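Local coordinates for protein beta-lactamase (Klebsiella pneumoniae, PDB 6KBY) that probably hydrolyses the amide bond of beta-lactam antibiotics as a class C serine beta-lactamase, and is here bound to adenosine monophosphate, at residues Leu90-Tyr99 against Phe108-Val116; Ala147-Tyr156 against Met297-Thr305. All coordinates share one frame; numbering follows the deposited sequence.

Interaction 1: residues Leu90-Tyr99 against Phe108-Val116; sequences LSLDQSVSHY and FDHVSVLNV
Asp109 OD1 takes the hydroxyl of Ser97 on its anti lone pair, with OG and OD1 2.7 Å apart, and accepts a second bond from the backbone N of Gly105. This carboxylate sits at one end of a pairing between two loops of the helical region of the class C beta-lactamase fold, each loop turning into a short helix with a serine at its N-cap. Ser95 and Ser112 lie abreast in a single backbone bridge. Beside it Val96 N donates to Val111 O (2.7 Å) and Val113 N to Gln94 O (2.9 Å), both almost straight. Farther along, Leu114 N reaches Leu92 O in a more bent bond, 144° at the hydrogen. Ser112 OG caps Asn115 N while Asn115 OD1 receives Ser112 N, a capping box that fixes the start of the second helix. Val96 and Val113, both buried, carry most of the apolar contact. Val96 lies alongside Phe108 with CG1 3.7 Å from CD1 of the ring, which also stacks on Trp144. Val113 sends CG1, anti to the backbone N (chi1 -180°), to Leu92 CD2, while its CG2 approaches Tyr99 CD2 at 3.7 Å. One water links the two segments, 2.9 Å from Ser95 OG and donating to Asp109 O.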
loop_
_atom_site.group_PDB
_atom_site.type_symbol
_atom_site.label_atom_id
_atom_site.label_comp_id
_atom_site.label_asym_id
_atom_site.label_seq_id
_atom_site.Cartn_x
_atom_site.Cartn_y
_atom_site.Cartn_z
ATOM N N LEU A 90 6.867 -2.067 20.733
ATOM C CA LEU A 90 5.938 -3.060 20.224
ATOM C C LEU A 90 6.728 -4.325 19.936
ATOM O O LEU A 90 7.819 -4.249 19.374
ATOM C CB LEU A 90 5.321 -2.510 18.927
ATOM C CG LEU A 90 4.294 -3.275 18.105
ATOM C CD1 LEU A 90 3.566 -2.293 17.222
ATOM C CD2 LEU A 90 4.966 -4.311 17.252
ATOM N N SER A 91 6.188 -5.474 20.334
ATOM C CA SER A 91 6.675 -6.768 19.873
ATOM C C SER A 91 5.603 -7.420 19.013
ATOM O O SER A 91 4.463 -7.600 19.458
ATOM C CB SER A 91 7.007 -7.704 21.028
ATOM O OG SER A 91 7.232 -9.003 20.501
ATOM N N LEU A 92 5.976 -7.793 17.790
ATOM C CA LEU A 92 5.012 -8.365 16.860
ATOM C C LEU A 92 4.484 -9.715 17.319
ATOM O O LEU A 92 3.375 -10.099 16.930
ATOM C CB LEU A 92 5.639 -8.481 15.473
ATOM C CG LEU A 92 6.033 -7.156 14.817
ATOM C CD1 LEU A 92 6.852 -7.412 13.568
ATOM C CD2 LEU A 92 4.788 -6.369 14.463
ATOM N N ASP A 93 5.241 -10.438 18.140
ATOM C CA ASP A 93 4.802 -11.755 18.575
ATOM C C ASP A 93 3.793 -11.711 19.714
ATOM O O ASP A 93 3.146 -12.728 19.980
ATOM C CB ASP A 93 6.023 -12.606 18.927
ATOM C CG ASP A 93 6.750 -13.106 17.694
ATOM O OD1 ASP A 93 6.072 -13.668 16.814
ATOM O OD2 ASP A 93 7.986 -12.909 17.590
ATOM N N GLN A 94 3.641 -10.578 20.390
ATOM C CA GLN A 94 2.677 -10.486 21.474
ATOM C C GLN A 94 1.252 -10.502 20.925
ATOM O O GLN A 94 0.996 -10.174 19.763
ATOM C CB GLN A 94 2.890 -9.206 22.285
ATOM C CG GLN A 94 4.185 -9.165 23.080
ATOM C CD GLN A 94 4.186 -10.109 24.268
ATOM O OE1 GLN A 94 3.169 -10.283 24.937
ATOM N NE2 GLN A 94 5.336 -10.721 24.538
ATOM N N SER A 95 0.315 -10.872 21.788
ATOM C CA SER A 95 -1.078 -10.933 21.383
ATOM C C SER A 95 -1.671 -9.533 21.234
ATOM O O SER A 95 -1.204 -8.553 21.825
ATOM C CB SER A 95 -1.898 -11.708 22.411
ATOM O OG SER A 95 -1.974 -10.985 23.630
ATOM N N VAL A 96 -2.740 -9.460 20.442
ATOM C CA VAL A 96 -3.493 -8.217 20.332
ATOM C C VAL A 96 -4.027 -7.792 21.694
ATOM O O VAL A 96 -3.955 -6.614 22.062
ATOM C CB VAL A 96 -4.611 -8.364 19.284
ATOM C CG1 VAL A 96 -5.619 -7.229 19.399
ATOM C CG2 VAL A 96 -4.014 -8.402 17.887
ATOM N N SER A 97 -4.551 -8.738 22.478
ATOM C CA SER A 97 -5.123 -8.352 23.764
ATOM C C SER A 97 -4.057 -7.894 24.752
ATOM O O SER A 97 -4.378 -7.159 25.691
ATOM C CB SER A 97 -5.984 -9.469 24.353
ATOM O OG SER A 97 -5.174 -10.549 24.741
ATOM N N HIS A 98 -2.798 -8.285 24.552
ATOM C CA HIS A 98 -1.730 -7.709 25.358
ATOM C C HIS A 98 -1.712 -6.190 25.240
ATOM O O HIS A 98 -1.511 -5.483 26.235
ATOM C CB HIS A 98 -0.383 -8.292 24.939
ATOM C CG HIS A 98 0.778 -7.709 25.682
ATOM N ND1 HIS A 98 1.088 -8.071 26.975
ATOM C CD2 HIS A 98 1.696 -6.782 25.320
ATOM C CE1 HIS A 98 2.150 -7.395 27.377
ATOM N NE2 HIS A 98 2.538 -6.605 26.392
ATOM N N TYR A 99 -1.927 -5.671 24.028
ATOM C CA TYR A 99 -1.884 -4.234 23.784
ATOM C C TYR A 99 -3.242 -3.555 23.851
ATOM O O TYR A 99 -3.292 -2.329 24.006
ATOM C CB TYR A 99 -1.244 -3.935 22.423
ATOM C CG TYR A 99 0.206 -4.326 22.387
ATOM C CD1 TYR A 99 1.150 -3.604 23.101
ATOM C CD2 TYR A 99 0.632 -5.433 21.666
ATOM C CE1 TYR A 99 2.475 -3.965 23.096
ATOM C CE2 TYR A 99 1.960 -5.801 21.651
ATOM C CZ TYR A 99 2.874 -5.066 22.369
ATOM O OH TYR A 99 4.194 -5.434 22.359
ATOM N N PHE A 108 -8.910 -12.489 20.824
ATOM C CA PHE A 108 -7.665 -11.769 20.603
ATOM C C PHE A 108 -6.577 -12.113 21.613
ATOM O O PHE A 108 -5.444 -11.631 21.459
ATOM C CB PHE A 108 -7.940 -10.270 20.483
ATOM C CG PHE A 108 -8.637 -9.923 19.210
ATOM C CD1 PHE A 108 -7.912 -9.825 18.036
ATOM C CD2 PHE A 108 -10.015 -9.779 19.158
ATOM C CE1 PHE A 108 -8.536 -9.543 16.840
ATOM C CE2 PHE A 108 -10.650 -9.491 17.964
ATOM C CZ PHE A 108 -9.907 -9.377 16.802
ATOM N N ASP A 109 -6.876 -12.957 22.608
ATOM C CA ASP A 109 -5.814 -13.565 23.398
ATOM C C ASP A 109 -4.938 -14.477 22.552
ATOM O O ASP A 109 -3.824 -14.807 22.970
ATOM C CB ASP A 109 -6.396 -14.428 24.522
ATOM C CG ASP A 109 -7.028 -13.620 25.647
ATOM O OD1 ASP A 109 -6.881 -12.388 25.707
ATOM O OD2 ASP A 109 -7.679 -14.248 26.511
ATOM N N HIS A 110 -5.428 -14.924 21.396
ATOM C CA HIS A 110 -4.739 -15.915 20.580
ATOM C C HIS A 110 -4.428 -15.408 19.180
ATOM O O HIS A 110 -4.097 -16.212 18.301
ATOM C CB HIS A 110 -5.557 -17.205 20.511
ATOM C CG HIS A 110 -5.889 -17.774 21.855
ATOM N ND1 HIS A 110 -4.919 -18.161 22.754
ATOM C CD2 HIS A 110 -7.077 -18.010 22.460
ATOM C CE1 HIS A 110 -5.496 -18.624 23.850
ATOM N NE2 HIS A 110 -6.804 -18.536 23.700
ATOM N N VAL A 111 -4.560 -14.104 18.955
ATOM C CA VAL A 111 -4.191 -13.450 17.705
ATOM C C VAL A 111 -2.997 -12.560 18.008
ATOM O O VAL A 111 -3.080 -11.699 18.888
ATOM C CB VAL A 111 -5.353 -12.590 17.179
ATOM C CG1 VAL A 111 -4.925 -11.790 15.959
ATOM C CG2 VAL A 111 -6.573 -13.443 16.871
ATOM N N SER A 112 -1.899 -12.731 17.275
ATOM C CA SER A 112 -0.745 -11.876 17.514
ATOM C C SER A 112 -0.825 -10.597 16.688
ATOM O O SER A 112 -1.565 -10.495 15.703
ATOM C CB SER A 112 0.557 -12.608 17.195
ATOM O OG SER A 112 0.630 -12.854 15.802
ATOM N N VAL A 113 -0.033 -9.608 17.101
ATOM C CA VAL A 113 0.132 -8.427 16.260
ATOM C C VAL A 113 0.643 -8.826 14.879
ATOM O O VAL A 113 0.194 -8.296 13.856
ATOM C CB VAL A 113 1.028 -7.383 16.954
ATOM C CG1 VAL A 113 1.198 -6.147 16.091
ATOM C CG2 VAL A 113 0.442 -7.001 18.304
ATOM N N LEU A 114 1.570 -9.786 14.827
ATOM C CA LEU A 114 2.057 -10.276 13.542
ATOM C C LEU A 114 0.913 -10.806 12.687
ATOM O O LEU A 114 0.869 -10.554 11.474
ATOM C CB LEU A 114 3.114 -11.361 13.759
ATOM C CG LEU A 114 3.841 -11.813 12.485
ATOM C CD1 LEU A 114 4.696 -10.696 11.910
ATOM C CD2 LEU A 114 4.678 -13.061 12.734
ATOM N N ASN A 115 -0.029 -11.526 13.303
ATOM C CA ASN A 115 -1.170 -12.034 12.542
ATOM C C ASN A 115 -1.943 -10.899 11.875
ATOM O O ASN A 115 -2.272 -10.976 10.688
ATOM C CB ASN A 115 -2.128 -12.834 13.430
ATOM C CG ASN A 115 -1.585 -14.192 13.901
ATOM O OD1 ASN A 115 -1.860 -14.596 15.034
ATOM N ND2 ASN A 115 -0.884 -14.917 13.031
ATOM N N VAL A 116 -2.272 -9.840 12.619
ATOM C CA VAL A 116 -3.008 -8.758 11.964
ATOM C C VAL A 116 -2.140 -8.021 10.950
ATOM O O VAL A 116 -2.662 -7.452 9.982
ATOM C CB VAL A 116 -3.735 -7.804 12.940
ATOM C CG1 VAL A 116 -4.840 -8.528 13.690
ATOM C CG2 VAL A 116 -2.771 -7.132 13.905
HETATM O O HOH W 1 -2.478 -13.517 25.020
#

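Interaction 2: residues Ala147-Tyr156 against Met297-Thr305; sequences ADAAGTHRVY and MAMTKSVAT. With AMP (adenosine monophosphate), chain B.
The short edge strand 153-154 closes one end of the antiparallel sheet by pairing with the start of strand 302-311, and the chain beyond it carries Tyr156 into the AMP pocket. Arg154 and Ser302 form the hydrogen-bonded pair: Arg154 N donates to Ser302 O (2.8 Å) and Ser302 N to Arg154 O (3.0 Å). His153 and Val303 are the neighbouring non-hydrogen-bonded pair, after which Ala304 N reaches Thr152 O from above the carbonyl plane. The Arg154 chain is extended from CG to NE, and Met297 O lies near the guanidinium plane at its edge, in a weak bond from NH1 (3.3 Å); its stronger partners are Gln275 at NE and Glu280 at NH2. Lys301 runs past Val155 CG2 and the His153 ring, then turns at chi3 (64°) to put NZ on the syn lone pair of Asp148 OD2, a 2.8 Å salt bridge. That same OD2 lies above one face of the His153 imidazole, offset toward the rim. Where the strands part, a water accepts from Tyr156 N and lies within bonding distance of the carbonyl oxygens of Met297 and Thr300. Tyr156 CB packs 3.5 Å from Ala298 O, and its hydroxyl, hydrogen-bonded to Lys321, lies 2.9 Å from phosphate oxygen O2P of AMP.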
loop_
_atom_site.group_PDB
_atom_site.type_symbol
_atom_site.label_atom_id
_atom_site.label_comp_id
_atom_site.label_asym_id
_atom_site.label_seq_id
_atom_site.Cartn_x
_atom_site.Cartn_y
_atom_site.Cartn_z
ATOM N N ALA A 147 -12.851 -18.447 12.024
ATOM C CA ALA A 147 -13.279 -19.757 11.547
ATOM C C ALA A 147 -12.180 -20.798 11.690
ATOM O O ALA A 147 -12.473 -21.988 11.856
ATOM C CB ALA A 147 -13.724 -19.657 10.088
ATOM N N ASP A 148 -10.921 -20.375 11.603
ATOM C CA ASP A 148 -9.755 -21.221 11.778
ATOM C C ASP A 148 -8.868 -20.577 12.828
ATOM O O ASP A 148 -8.994 -19.386 13.116
ATOM C CB ASP A 148 -8.945 -21.321 10.481
ATOM C CG ASP A 148 -9.818 -21.510 9.271
ATOM O OD1 ASP A 148 -10.325 -22.634 9.079
ATOM O OD2 ASP A 148 -10.015 -20.533 8.517
ATOM N N ALA A 149 -7.947 -21.356 13.382
ATOM C CA ALA A 149 -7.005 -20.789 14.335
ATOM C C ALA A 149 -6.179 -19.700 13.666
ATOM O O ALA A 149 -5.722 -19.851 12.528
ATOM C CB ALA A 149 -6.066 -21.873 14.855
ATOM N N ALA A 150 -5.982 -18.598 14.384
ATOM C CA ALA A 150 -5.133 -17.534 13.870
ATOM C C ALA A 150 -3.762 -18.093 13.526
ATOM O O ALA A 150 -3.188 -18.877 14.289
ATOM C CB ALA A 150 -4.991 -16.430 14.913
ATOM N N GLY A 151 -3.254 -17.706 12.356
ATOM C CA GLY A 151 -1.975 -18.179 11.878
ATOM C C GLY A 151 -2.029 -19.330 10.899
ATOM O O GLY A 151 -0.970 -19.763 10.436
ATOM N N THR A 152 -3.217 -19.841 10.563
ATOM C CA THR A 152 -3.333 -20.970 9.646
ATOM C C THR A 152 -3.736 -20.565 8.237
ATOM O O THR A 152 -3.421 -21.289 7.283
ATOM C CB THR A 152 -4.367 -21.981 10.165
ATOM O OG1 THR A 152 -5.652 -21.350 10.278
ATOM C CG2 THR A 152 -3.958 -22.552 11.512
ATOM N N HIS A 153 -4.437 -19.442 8.095
ATOM C CA HIS A 153 -4.969 -19.013 6.812
ATOM C C HIS A 153 -4.730 -17.526 6.626
ATOM O O HIS A 153 -4.597 -16.768 7.589
ATOM C CB HIS A 153 -6.465 -19.318 6.707
ATOM C CG HIS A 153 -6.767 -20.780 6.646
ATOM N ND1 HIS A 153 -6.758 -21.593 7.760
ATOM C CD2 HIS A 153 -7.042 -21.584 5.593
ATOM C CE1 HIS A 153 -7.035 -22.834 7.395
ATOM N NE2 HIS A 153 -7.220 -22.853 6.088
ATOM N N ARG A 154 -4.700 -17.117 5.361
ATOM C CA ARG A 154 -4.602 -15.716 4.988
ATOM C C ARG A 154 -5.954 -15.250 4.470
ATOM O O ARG A 154 -6.488 -15.824 3.512
ATOM C CB ARG A 154 -3.535 -15.522 3.916
ATOM C CG ARG A 154 -3.319 -14.062 3.537
ATOM C CD ARG A 154 -2.337 -13.937 2.377
ATOM N NE ARG A 154 -2.010 -12.558 2.019
ATOM C CZ ARG A 154 -2.699 -11.808 1.161
ATOM N NH1 ARG A 154 -3.786 -12.286 0.569
ATOM N NH2 ARG A 154 -2.301 -10.567 0.898
ATOM N N VAL A 155 -6.493 -14.216 5.104
ATOM C CA VAL A 155 -7.701 -13.530 4.671
ATOM C C VAL A 155 -7.341 -12.052 4.672
ATOM O O VAL A 155 -7.192 -11.444 5.734
ATOM C CB VAL A 155 -8.899 -13.805 5.593
ATOM C CG1 VAL A 155 -10.099 -12.988 5.150
ATOM C CG2 VAL A 155 -9.225 -15.300 5.622
ATOM N N TYR A 156 -7.154 -11.484 3.491
ATOM C CA TYR A 156 -6.846 -10.065 3.385
ATOM C C TYR A 156 -7.922 -9.268 4.119
ATOM O O TYR A 156 -9.120 -9.516 3.938
ATOM C CB TYR A 156 -6.815 -9.717 1.897
ATOM C CG TYR A 156 -6.379 -8.321 1.565
ATOM C CD1 TYR A 156 -5.040 -7.974 1.540
ATOM C CD2 TYR A 156 -7.309 -7.362 1.199
ATOM C CE1 TYR A 156 -4.642 -6.697 1.203
ATOM C CE2 TYR A 156 -6.918 -6.079 0.864
ATOM C CZ TYR A 156 -5.578 -5.754 0.880
ATOM O OH TYR A 156 -5.166 -4.483 0.542
ATOM N N MET A 297 -5.604 -12.245 -4.805
ATOM C CA MET A 297 -5.771 -12.857 -3.491
ATOM C C MET A 297 -6.557 -11.956 -2.546
ATOM O O MET A 297 -6.459 -12.109 -1.322
ATOM C CB MET A 297 -4.420 -13.212 -2.865
ATOM C CG MET A 297 -3.550 -14.107 -3.729
ATOM S SD MET A 297 -1.989 -14.514 -2.941
ATOM C CE MET A 297 -2.546 -15.695 -1.707
ATOM N N ALA A 298 -7.341 -11.026 -3.091
ATOM C CA ALA A 298 -7.902 -9.944 -2.292
ATOM C C ALA A 298 -9.129 -10.348 -1.492
ATOM O O ALA A 298 -9.405 -9.731 -0.458
ATOM C CB ALA A 298 -8.284 -8.773 -3.197
ATOM N N MET A 299 -9.890 -11.344 -1.947
ATOM C CA MET A 299 -11.216 -11.582 -1.397
ATOM C C MET A 299 -11.487 -13.030 -1.032
ATOM O O MET A 299 -12.604 -13.343 -0.609
ATOM C CB MET A 299 -12.301 -11.094 -2.367
ATOM C CG MET A 299 -12.252 -9.602 -2.621
ATOM S SD MET A 299 -13.443 -9.090 -3.840
ATOM C CE MET A 299 -12.639 -9.639 -5.339
ATOM N N THR A 300 -10.506 -13.913 -1.166
ATOM C CA THR A 300 -10.675 -15.322 -0.859
ATOM C C THR A 300 -9.675 -15.751 0.204
ATOM O O THR A 300 -8.572 -15.202 0.310
ATOM C CB THR A 300 -10.469 -16.187 -2.105
ATOM O OG1 THR A 300 -9.141 -15.989 -2.599
ATOM C CG2 THR A 300 -11.486 -15.836 -3.193
ATOM N N LYS A 301 -10.066 -16.751 0.983
ATOM C CA LYS A 301 -9.180 -17.324 1.981
ATOM C C LYS A 301 -8.191 -18.270 1.311
ATOM O O LYS A 301 -8.547 -19.003 0.382
ATOM C CB LYS A 301 -10.005 -18.091 3.014
ATOM C CG LYS A 301 -9.161 -18.702 4.122
ATOM C CD LYS A 301 -9.948 -18.894 5.412
ATOM C CE LYS A 301 -11.082 -19.871 5.252
ATOM N NZ LYS A 301 -11.846 -19.997 6.534
ATOM N N SER A 302 -6.943 -18.251 1.778
ATOM C CA SER A 302 -5.930 -19.195 1.334
ATOM C C SER A 302 -5.212 -19.772 2.546
ATOM O O SER A 302 -5.250 -19.216 3.645
ATOM C CB SER A 302 -4.909 -18.528 0.406
ATOM O OG SER A 302 -4.339 -17.385 1.028
ATOM N N VAL A 303 -4.546 -20.906 2.338
ATOM C CA VAL A 303 -3.690 -21.469 3.374
ATOM C C VAL A 303 -2.448 -20.599 3.521
ATOM O O VAL A 303 -1.872 -20.140 2.526
ATOM C CB VAL A 303 -3.317 -22.914 2.998
ATOM C CG1 VAL A 303 -2.250 -23.470 3.939
ATOM C CG2 VAL A 303 -4.553 -23.798 3.011
ATOM N N ALA A 304 -2.023 -20.362 4.762
ATOM C CA ALA A 304 -0.792 -19.632 5.038
ATOM C C ALA A 304 0.179 -20.554 5.756
ATOM O O ALA A 304 -0.222 -21.333 6.626
ATOM C CB ALA A 304 -1.062 -18.401 5.903
ATOM N N THR A 305 1.451 -20.480 5.382
ATOM C CA THR A 305 2.473 -21.319 5.979
ATOM C C THR A 305 3.557 -20.429 6.569
ATOM O O THR A 305 4.089 -19.566 5.860
ATOM C CB THR A 305 3.073 -22.254 4.919
ATOM O OG1 THR A 305 2.037 -23.103 4.403
ATOM C CG2 THR A 305 4.167 -23.121 5.528
HETATM P P AMP B . -7.422 -2.088 -0.891
HETATM O O1P AMP B . -7.368 -0.955 -1.868
HETATM O O2P AMP B . -7.135 -3.480 -1.387
HETATM O "O5'" AMP B . -8.803 -2.063 -0.106
HETATM C "C5'" AMP B . -9.292 -0.850 0.447
HETATM C "C4'" AMP B . -10.487 -0.331 -0.310
HETATM O "O4'" AMP B . -11.628 -1.205 -0.091
HETATM C "C3'" AMP B . -10.979 1.045 0.116
HETATM O "O3'" AMP B . -10.252 2.103 -0.480
HETATM C "C2'" AMP B . -12.452 1.012 -0.262
HETATM O "O2'" AMP B . -12.619 1.213 -1.659
HETATM C "C1'" AMP B . -12.804 -0.438 0.064
HETATM N N9 AMP B . -13.266 -0.587 1.457
HETATM C C8 AMP B . -12.601 -1.226 2.445
HETATM N N7 AMP B . -13.300 -1.186 3.610
HETATM C C5 AMP B . -14.437 -0.504 3.367
HETATM C C6 AMP B . -15.618 -0.098 4.159
HETATM N N6 AMP B . -15.718 -0.417 5.471
HETATM N N1 AMP B . -16.588 0.607 3.529
HETATM C C2 AMP B . -16.496 0.932 2.224
HETATM N N3 AMP B . -15.450 0.593 1.445
HETATM C C4 AMP B . -14.410 -0.113 1.949
HETATM O O HOH W 2 0.051 -22.044 9.233
HETATM O O HOH W 3 -5.239 -14.865 0.711
HETATM O O HOH W 4 -10.324 -11.250 2.058
HETATM O O HOH W 5 -7.775 -12.704 0.986
#

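From the N terminus, the chain first passes helix 72-86 and enters interaction 1, where 108-116 returns against 90-99 after only eight intervening residues. Interaction 2 follows in series: 147-156 is joined by 297-305 after 140 intervening residues, which include both helices and strands, so the two closed loops neither nest nor cross. The first contact is local and lies within the helical region, covered by helix 158-171; the second ties that region to the edge of the antiparallel sheet. Their centres are about 17 Å apart, yet they touch: the methyl of Ala150 packs against Val111 CG2 and Asn115 OD1, while Asn115 ND2 lies 3.6 Å from Gly151 CA.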